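Local coordinates for protein TSSL1 (Pseudomonas aeruginosa, PDB 4B62) that probably anchors the type VI secretion system to the cell wall, its OmpA-family module in this chain binding peptidoglycan in the periplasm, at residues 13-16 / 17-20; 95-98 / 99-102. One frame throughout, in Å; residues are numbered along the deposited sequence.

Interaction 1 (13-16 / 17-20); sequences RPRL and ARFL
The guanidinium of Arg18 has the Arg15 guanidinium stacked on one face, while CZ of Phe19 sits 3.4 Å above the centre of the other. The two arginine groups make an offset stack, planes 22° apart and centres 3.9 Å from each other, although their side chains cross at about a right angle. Phe19 in turn carries CG of Arg18 over the centre of one ring face. At the edge of the Arg18 group, nearly in its plane, Arg15 offers its backbone carbonyl: NE of Arg18 donates to O of Arg15 at 2.9 Å, approaching from above the carbonyl plane, and NH2 adds a weak bond to the same oxygen. A first torsion of 66°, which sets CG of Arg18 between its own backbone N and carbonyl carbon, lets the otherwise extended chain fold back to that carbonyl. A water also links Arg13 O, Arg15 N and, weakly, Arg18 NH2. In the backbone, Phe19 N donates to Leu16 O at 2.8 Å in the 3-10 turn ahead of helix 21-25, while the Leu16 side chain packs on helix 60-72 and strand 37-43. Two like charges this close would be expected to repel, a cost that the Arg15 carbonyl, the aromatic contact and solvent probably offset; the bonds at its edge also limit the rotation of the Arg18 guanidinium.

Interaction 2 (95-98 / 99-102); sequences SNWK and LSQA
From Ser95 to Ala102 the chain enters helix 96-115 through successive i to i+4 bonds, Leu99 N to Ser95 O (3.0 Å), Ser100 N to Asn96 O, Gln101 N to Trp97 O and Ala102 N to Lys98 O. Ser95 is the N-cap, its OG accepting from Lys98 N at 2.9 Å. One turn on, Ser100 OG bends back and donates to Trp97 O at 2.7 Å, so that this carbonyl takes two donors. A first torsion of 76° sets OG between the backbone N and the carbonyl carbon of Ser100, turned back to the preceding turn, and the same OG also bonds to Ser127 N. This is the start of the helix in the beta-alpha-beta unit of strand 77-82, helix 96-115 and strand 121-125, part of the OmpA-like fold; Asn96 ND2 reaches Asp84 OD1 after the first of these strands. On the outer side, Trp97 and Gln101 run side by side in the same direction. The amide is turned 67° from the indole plane and meets its six-membered ring, with NE2 of Gln101 3.1 Å from CZ2 of Trp97, while CB of Gln101 lies over one face of the indole near its rim. The amide's other end, OE1 of Gln101, rests 3.7 Å from CE of Lys98.

Overall arrangement
Both contacts are local, each at or just ahead of a helix start, yet they lie on opposite sides of the chain's centre, their own centres about 29 Å apart. Each is partly buried: in interaction 1 Leu16 and Leu20 are buried and the arginine pair exposed, in interaction 2 Leu99 and Ser100 are buried and Trp97 exposed. Residues 13-20 lead into helix 21-25 and rest against helix 60-72 and strands 30-33 and 37-43; residues 95-102 belong to helix 96-115, which links strands 77-82 and 121-125. Interaction 1 combines a stacked arginine pair, an aromatic ring and a carbonyl bound by a side chain, whereas interaction 2 relies on regular helical bonding, a serine cap and a surface aromatic-amide pair.

Interaction 1 (13-16 / 17-20)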
loop_
_atom_site.group_PDB
_atom_site.type_symbol
_atom_site.label_atom_id
_atom_site.label_comp_id
_atom_site.label_asym_id
_atom_site.label_seq_id
_atom_site.Cartn_x
_atom_site.Cartn_y
_atom_site.Cartn_z
ATOM N N ARG A 13 16.648 1.463 13.770
ATOM C CA ARG A 13 15.566 0.636 13.236
ATOM C C ARG A 13 14.432 1.522 12.735
ATOM O O ARG A 13 14.037 2.465 13.417
ATOM C CB ARG A 13 15.060 -0.379 14.267
ATOM C CG ARG A 13 16.125 -1.398 14.650
ATOM C CD ARG A 13 15.616 -2.542 15.513
ATOM N NE ARG A 13 16.714 -3.464 15.824
ATOM C CZ ARG A 13 16.619 -4.553 16.586
ATOM N NH1 ARG A 13 15.459 -4.900 17.142
ATOM N NH2 ARG A 13 17.698 -5.312 16.786
ATOM N N PRO A 14 13.923 1.243 11.521
ATOM C CA PRO A 14 12.844 2.083 11.007
ATOM C C PRO A 14 11.566 1.840 11.785
ATOM O O PRO A 14 11.120 0.691 11.880
ATOM C CB PRO A 14 12.694 1.619 9.551
ATOM C CG PRO A 14 13.199 0.215 9.549
ATOM C CD PRO A 14 14.283 0.157 10.589
ATOM N N ARG A 15 10.983 2.905 12.336
ATOM C CA ARG A 15 9.790 2.791 13.186
ATOM C C ARG A 15 8.736 3.802 12.734
ATOM O O ARG A 15 8.963 5.012 12.820
ATOM C CB ARG A 15 10.141 3.056 14.653
ATOM C CG ARG A 15 11.064 2.023 15.306
ATOM C CD ARG A 15 11.342 2.358 16.771
ATOM N NE ARG A 15 12.147 3.579 16.936
ATOM C CZ ARG A 15 11.798 4.657 17.646
ATOM N NH1 ARG A 15 10.638 4.714 18.298
ATOM N NH2 ARG A 15 12.624 5.698 17.708
ATOM N N LEU A 16 7.594 3.308 12.252
ATOM C CA LEU A 16 6.527 4.177 11.743
ATOM C C LEU A 16 5.239 4.218 12.565
ATOM O O LEU A 16 4.494 5.179 12.428
ATOM C CB LEU A 16 6.149 3.799 10.310
ATOM C CG LEU A 16 7.203 3.960 9.216
ATOM C CD1 LEU A 16 6.578 3.562 7.884
ATOM C CD2 LEU A 16 7.790 5.372 9.153
ATOM N N ALA A 17 4.956 3.212 13.391
ATOM C CA ALA A 17 3.676 3.157 14.104
ATOM C C ALA A 17 3.462 4.431 14.918
ATOM O O ALA A 17 2.345 4.959 14.993
ATOM C CB ALA A 17 3.600 1.929 14.994
ATOM N N ARG A 18 4.551 4.944 15.489
ATOM C CA ARG A 18 4.522 6.170 16.272
ATOM C C ARG A 18 4.025 7.402 15.515
ATOM O O ARG A 18 3.638 8.381 16.144
ATOM C CB ARG A 18 5.914 6.450 16.850
ATOM C CG ARG A 18 6.982 6.770 15.811
ATOM C CD ARG A 18 8.387 6.578 16.376
ATOM N NE ARG A 18 9.387 6.519 15.302
ATOM C CZ ARG A 18 10.447 7.319 15.165
ATOM N NH1 ARG A 18 10.708 8.298 16.035
ATOM N NH2 ARG A 18 11.260 7.141 14.125
ATOM N N PHE A 19 4.044 7.366 14.182
ATOM C CA PHE A 19 3.573 8.494 13.367
ATOM C C PHE A 19 2.188 8.273 12.765
ATOM O O PHE A 19 1.668 9.155 12.067
ATOM C CB PHE A 19 4.538 8.754 12.219
ATOM C CG PHE A 19 5.934 9.046 12.658
ATOM C CD1 PHE A 19 6.194 10.101 13.515
ATOM C CD2 PHE A 19 6.988 8.272 12.213
ATOM C CE1 PHE A 19 7.481 10.381 13.926
ATOM C CE2 PHE A 19 8.278 8.545 12.618
ATOM C CZ PHE A 19 8.529 9.602 13.475
ATOM N N LEU A 20 1.602 7.107 13.035
ATOM C CA LEU A 20 0.357 6.695 12.401
ATOM C C LEU A 20 -0.691 6.213 13.415
ATOM O O LEU A 20 -1.541 5.372 13.107
ATOM C CB LEU A 20 0.662 5.612 11.353
ATOM C CG LEU A 20 1.508 6.082 10.159
ATOM C CD1 LEU A 20 1.927 4.903 9.293
ATOM C CD2 LEU A 20 0.793 7.132 9.319
HETATM O O HOH W 1 12.870 5.080 12.876
#

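Interaction 2 (95-98 / 99-102)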
loop_
_atom_site.group_PDB
_atom_site.type_symbol
_atom_site.label_atom_id
_atom_site.label_comp_id
_atom_site.label_asym_id
_atom_site.label_seq_id
_atom_site.Cartn_x
_atom_site.Cartn_y
_atom_site.Cartn_z
ATOM N N SER A 95 -6.591 -7.722 -15.886
ATOM C CA SER A 95 -6.339 -8.814 -14.962
ATOM C C SER A 95 -6.149 -8.263 -13.556
ATOM O O SER A 95 -5.857 -7.058 -13.348
ATOM C CB SER A 95 -5.077 -9.588 -15.354
ATOM O OG SER A 95 -3.915 -8.779 -15.230
ATOM N N ASN A 96 -6.289 -9.160 -12.585
ATOM C CA ASN A 96 -5.926 -8.829 -11.222
ATOM C C ASN A 96 -4.432 -8.513 -11.113
ATOM O O ASN A 96 -4.042 -7.663 -10.324
ATOM C CB ASN A 96 -6.318 -9.958 -10.257
ATOM C CG ASN A 96 -7.532 -9.621 -9.397
ATOM O OD1 ASN A 96 -7.909 -8.457 -9.242
ATOM N ND2 ASN A 96 -8.131 -10.647 -8.797
ATOM N N TRP A 97 -3.594 -9.189 -11.902
ATOM C CA TRP A 97 -2.178 -8.862 -11.914
ATOM C C TRP A 97 -1.959 -7.397 -12.283
ATOM O O TRP A 97 -1.278 -6.660 -11.566
ATOM C CB TRP A 97 -1.356 -9.772 -12.849
ATOM C CG TRP A 97 0.019 -9.293 -12.863
ATOM C CD1 TRP A 97 0.981 -9.526 -11.909
ATOM C CD2 TRP A 97 0.597 -8.377 -13.795
ATOM N NE1 TRP A 97 2.109 -8.822 -12.202
ATOM C CE2 TRP A 97 1.917 -8.131 -13.367
ATOM C CE3 TRP A 97 0.149 -7.781 -14.984
ATOM C CZ2 TRP A 97 2.783 -7.283 -14.061
ATOM C CZ3 TRP A 97 1.022 -6.943 -15.675
ATOM C CH2 TRP A 97 2.318 -6.703 -15.207
ATOM N N LYS A 98 -2.584 -6.962 -13.373
ATOM C CA LYS A 98 -2.358 -5.605 -13.825
ATOM C C LYS A 98 -2.889 -4.599 -12.820
ATOM O O LYS A 98 -2.238 -3.586 -12.552
ATOM C CB LYS A 98 -2.957 -5.366 -15.203
ATOM C CG LYS A 98 -2.554 -4.014 -15.784
ATOM C CD LYS A 98 -1.072 -3.964 -16.134
ATOM C CE LYS A 98 -0.544 -2.558 -16.384
ATOM N NZ LYS A 98 -1.088 -2.003 -17.646
ATOM N N LEU A 99 -4.056 -4.877 -12.241
ATOM C CA LEU A 99 -4.575 -3.986 -11.211
ATOM C C LEU A 99 -3.615 -3.894 -10.012
ATOM O O LEU A 99 -3.371 -2.798 -9.482
ATOM C CB LEU A 99 -5.961 -4.434 -10.756
ATOM C CG LEU A 99 -6.653 -3.509 -9.755
ATOM C CD1 LEU A 99 -6.912 -2.126 -10.342
ATOM C CD2 LEU A 99 -7.930 -4.179 -9.248
ATOM N N SER A 100 -3.057 -5.037 -9.597
ATOM C CA SER A 100 -2.165 -5.057 -8.443
ATOM C C SER A 100 -0.885 -4.248 -8.734
ATOM O O SER A 100 -0.380 -3.537 -7.866
ATOM C CB SER A 100 -1.844 -6.502 -8.040
ATOM O OG SER A 100 -0.903 -7.152 -8.888
ATOM N N GLN A 101 -0.380 -4.359 -9.959
ATOM C CA GLN A 101 0.795 -3.595 -10.350
ATOM C C GLN A 101 0.500 -2.103 -10.389
ATOM O O GLN A 101 1.281 -1.277 -9.902
ATOM C CB GLN A 101 1.331 -4.073 -11.711
ATOM C CG GLN A 101 2.510 -3.274 -12.220
ATOM C CD GLN A 101 3.036 -3.752 -13.541
ATOM O OE1 GLN A 101 2.536 -3.363 -14.593
ATOM N NE2 GLN A 101 4.072 -4.576 -13.499
ATOM N N ALA A 102 -0.637 -1.762 -10.983
ATOM C CA ALA A 102 -1.004 -0.363 -11.153
ATOM C C ALA A 102 -1.260 0.317 -9.804
ATOM O O ALA A 102 -0.895 1.479 -9.604
ATOM C CB ALA A 102 -2.211 -0.225 -12.065
#